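Local coordinates for choline binding protein PCPA (Streptococcus pneumoniae, PDB 4CP6) that is a pneumococcal surface antigen of the choline-binding family, built on leucine-rich repeats, that probably takes part in attachment to host cells, at residues V389-T394 with T408-I413. Residues are numbered along the deposited sequence; the frame is centred on the assembly and turned at random.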
ATOM      1  N   VAL A 389     -20.993 -23.767  15.899  1.00 12.56           N
ATOM      2  CA  VAL A 389     -19.771 -23.551  16.663  1.00 11.68           C
ATOM      3  C   VAL A 389     -20.070 -23.813  18.142  1.00 13.18           C
ATOM      4  O   VAL A 389     -21.083 -23.340  18.660  1.00 13.28           O
ATOM      5  CB  VAL A 389     -19.236 -22.105  16.467  1.00 13.25           C
ATOM      6  CG1 VAL A 389     -17.974 -21.870  17.311  1.00 11.75           C
ATOM      7  CG2 VAL A 389     -18.935 -21.819  14.994  1.00 13.17           C
ATOM      8  N   LYS A 390     -19.175 -24.540  18.819  1.00 11.61           N
ATOM      9  CA  LYS A 390     -19.305 -24.828  20.232  1.00 12.17           C
ATOM     10  C   LYS A 390     -18.466 -23.865  21.040  1.00 12.99           C
ATOM     11  O   LYS A 390     -17.309 -23.591  20.662  1.00 12.78           O
ATOM     12  CB  LYS A 390     -18.813 -26.244  20.554  1.00 12.46           C
ATOM     13  CG  LYS A 390     -19.185 -27.313  19.571  1.00 33.52           C
ATOM     14  CD  LYS A 390     -18.318 -28.515  19.794  1.00 51.09           C
ATOM     15  CE  LYS A 390     -18.132 -29.211  18.492  1.00 67.29           C
ATOM     16  NZ  LYS A 390     -19.247 -30.134  18.161  1.00 80.64           N
ATOM     17  N   PHE A 391     -19.000 -23.393  22.159  1.00 12.03           N
ATOM     18  CA  PHE A 391     -18.217 -22.572  23.071  1.00 11.72           C
ATOM     19  C   PHE A 391     -17.830 -23.360  24.287  1.00 14.43           C
ATOM     20  O   PHE A 391     -18.659 -24.122  24.826  1.00 14.43           O
ATOM     21  CB  PHE A 391     -18.992 -21.346  23.537  1.00 12.54           C
ATOM     22  CG  PHE A 391     -19.101 -20.223  22.532  1.00 12.14           C
ATOM     23  CD1 PHE A 391     -20.141 -20.193  21.609  1.00 13.19           C
ATOM     24  CD2 PHE A 391     -18.198 -19.166  22.549  1.00 11.79           C
ATOM     25  CE1 PHE A 391     -20.262 -19.133  20.705  1.00 12.88           C
ATOM     26  CE2 PHE A 391     -18.314 -18.109  21.636  1.00 12.91           C
ATOM     27  CZ  PHE A 391     -19.342 -18.101  20.717  1.00 11.77           C
ATOM     28  N   TYR A 392     -16.627 -23.093  24.813  1.00 13.20           N
ATOM     29  CA  TYR A 392     -16.104 -23.695  26.043  1.00 13.22           C
ATOM     30  C   TYR A 392     -15.798 -22.503  26.946  1.00 15.07           C
ATOM     31  O   TYR A 392     -14.987 -21.623  26.575  1.00 15.36           O
ATOM     32  CB  TYR A 392     -14.874 -24.584  25.772  1.00 14.34           C
ATOM     33  CG  TYR A 392     -15.131 -25.750  24.834  1.00 16.25           C
ATOM     34  CD1 TYR A 392     -15.145 -25.574  23.457  1.00 18.28           C
ATOM     35  CD2 TYR A 392     -15.392 -27.034  25.331  1.00 19.68           C
ATOM     36  CE1 TYR A 392     -15.412 -26.639  22.589  1.00 18.87           C
ATOM     37  CE2 TYR A 392     -15.645 -28.107  24.471  1.00 17.09           C
ATOM     38  CZ  TYR A 392     -15.658 -27.903  23.098  1.00 27.15           C
ATOM     39  OH  TYR A 392     -15.898 -28.952  22.221  1.00 28.40           O
ATOM     40  N   VAL A 393     -16.465 -22.417  28.101  1.00 13.28           N
ATOM     41  CA  VAL A 393     -16.336 -21.265  28.999  1.00 12.70           C
ATOM     42  C   VAL A 393     -16.020 -21.725  30.431  1.00 16.59           C
ATOM     43  O   VAL A 393     -16.145 -22.915  30.729  1.00 15.26           O
ATOM     44  CB  VAL A 393     -17.574 -20.335  28.965  1.00 15.24           C
ATOM     45  CG1 VAL A 393     -17.843 -19.831  27.542  1.00 14.70           C
ATOM     46  CG2 VAL A 393     -18.818 -21.032  29.522  1.00 15.00           C
ATOM     47  N   THR A 394     -15.636 -20.785  31.308  1.00 14.77           N
ATOM     48  CA  THR A 394     -15.201 -21.143  32.659  1.00 14.63           C
ATOM     49  C   THR A 394     -16.297 -21.075  33.691  1.00 18.98           C
ATOM     50  O   THR A 394     -16.100 -21.602  34.786  1.00 18.67           O
ATOM     51  CB  THR A 394     -14.018 -20.243  33.094  1.00 15.76           C
ATOM     52  OG1 THR A 394     -14.481 -18.900  33.164  1.00 16.75           O
ATOM     53  CG2 THR A 394     -12.812 -20.375  32.172  1.00 15.48           C
ATOM     54  N   THR A 408     -27.176 -16.612  17.664  1.00 12.73           N
ATOM     55  CA  THR A 408     -27.379 -18.036  17.391  1.00 11.40           C
ATOM     56  C   THR A 408     -27.436 -18.794  18.725  1.00 13.86           C
ATOM     57  O   THR A 408     -26.902 -18.331  19.740  1.00 14.29           O
ATOM     58  CB  THR A 408     -26.222 -18.534  16.493  1.00 12.43           C
ATOM     59  OG1 THR A 408     -24.971 -18.003  16.969  1.00 11.93           O
ATOM     60  CG2 THR A 408     -26.409 -18.104  15.038  1.00 13.43           C
ATOM     61  N   SER A 409     -28.044 -19.992  18.697  1.00 12.28           N
ATOM     62  CA  SER A 409     -28.233 -20.839  19.890  1.00 12.69           C
ATOM     63  C   SER A 409     -27.134 -21.905  19.990  1.00 16.85           C
ATOM     64  O   SER A 409     -27.411 -23.109  20.008  1.00 16.37           O
ATOM     65  CB  SER A 409     -29.596 -21.525  19.819  1.00 15.99           C
ATOM     66  OG  SER A 409     -30.642 -20.568  19.822  1.00 24.33           O
ATOM     67  N   ASN A 410     -25.878 -21.459  20.046  1.00 13.62           N
ATOM     68  CA  ASN A 410     -24.728 -22.361  20.072  1.00 12.48           C
ATOM     69  C   ASN A 410     -24.688 -23.227  21.327  1.00 14.40           C
ATOM     70  O   ASN A 410     -25.061 -22.757  22.407  1.00 14.46           O
ATOM     71  CB  ASN A 410     -23.434 -21.541  20.063  1.00 13.02           C
ATOM     72  CG  ASN A 410     -23.343 -20.644  18.861  1.00 14.73           C
ATOM     73  OD1 ASN A 410     -24.051 -19.650  18.775  1.00 14.33           O
ATOM     74  ND2 ASN A 410     -22.503 -20.990  17.904  1.00 12.00           N
ATOM     75  N   ASP A 411     -24.131 -24.440  21.194  1.00 13.07           N
ATOM     76  CA  ASP A 411     -23.867 -25.287  22.352  1.00 12.70           C
ATOM     77  C   ASP A 411     -22.739 -24.588  23.173  1.00 15.76           C
ATOM     78  O   ASP A 411     -21.700 -24.218  22.599  1.00 14.32           O
ATOM     79  CB  ASP A 411     -23.375 -26.650  21.850  1.00 14.76           C
ATOM     80  CG  ASP A 411     -23.162 -27.676  22.933  1.00 17.75           C
ATOM     81  OD1 ASP A 411     -23.815 -27.564  23.977  1.00 18.26           O
ATOM     82  OD2 ASP A 411     -22.381 -28.627  22.697  1.00 18.71           O
ATOM     83  N   ILE A 412     -22.969 -24.365  24.475  1.00 13.21           N
ATOM     84  CA  ILE A 412     -22.018 -23.749  25.395  1.00 12.47           C
ATOM     85  C   ILE A 412     -21.763 -24.735  26.527  1.00 17.44           C
ATOM     86  O   ILE A 412     -22.705 -25.135  27.245  1.00 16.41           O
ATOM     87  CB  ILE A 412     -22.498 -22.400  25.948  1.00 14.36           C
ATOM     88  CG1 ILE A 412     -22.867 -21.419  24.797  1.00 14.63           C
ATOM     89  CG2 ILE A 412     -21.423 -21.808  26.872  1.00 15.54           C
ATOM     90  CD1 ILE A 412     -23.646 -20.248  25.253  1.00 15.13           C
ATOM     91  N   ILE A 413     -20.492 -25.120  26.671  1.00 14.01           N
ATOM     92  CA  ILE A 413     -20.027 -26.068  27.695  1.00 14.50           C
ATOM     93  C   ILE A 413     -19.273 -25.321  28.783  1.00 16.78           C
ATOM     94  O   ILE A 413     -18.297 -24.603  28.493  1.00 17.68           O
ATOM     95  CB  ILE A 413     -19.183 -27.183  27.030  1.00 17.86           C
ATOM     96  CG1 ILE A 413     -20.046 -27.932  25.973  1.00 18.92           C
ATOM     97  CG2 ILE A 413     -18.630 -28.156  28.100  1.00 18.28           C
ATOM     98  CD1 ILE A 413     -19.268 -28.806  24.970  1.00 26.17           C
TER
HETATM   99  O   HOH W   1     -23.242 -25.318  18.620  1.00 17.14           O
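Phe391 and Tyr392 pair in parallel with Ile412 and Ile413, joining the last two strands of the parallel sheet at the C-terminal end of this leucine-rich-repeat solenoid. Helix 396-405 links them as a beta-alpha-beta unit, and strand 366-369 flanks the other edge of strand 390-393. As parallel pairing requires, Phe391 bonds to the residues before and after its partner: its N reaches Asp411 O at 2.9 Å, while its O receives Ile413 N at 2.8 Å. Val393 N then bonds to Ile413 O.

The two faces are filled differently. On the face turned to helix 396-405, Val393 CG2 meets Ile412 CG2 at 3.8 Å and Leu402 touches both residues; the Phe391 ring, on this same face, takes Asn410 CB at its edge and in its plane. On the opposite face Tyr392 and Ile413 run side by side, pointing the same way, with CD1 of the isoleucine 3.7 Å from CE2 of the ring, which also stacks on His368.

Before the strands pair, a water takes the place of the next backbone bond, receiving Asp411 N and donating to Val389 O. Asn410 ND2 also grips that oxygen, at 2.8 Å, and the oxygen lies in the plane of the amide. The amide is fixed from its other end too, where Thr408 OG1 donates to a lone pair of Asn410 OD1, in the carbonyl plane, at 2.6 Å.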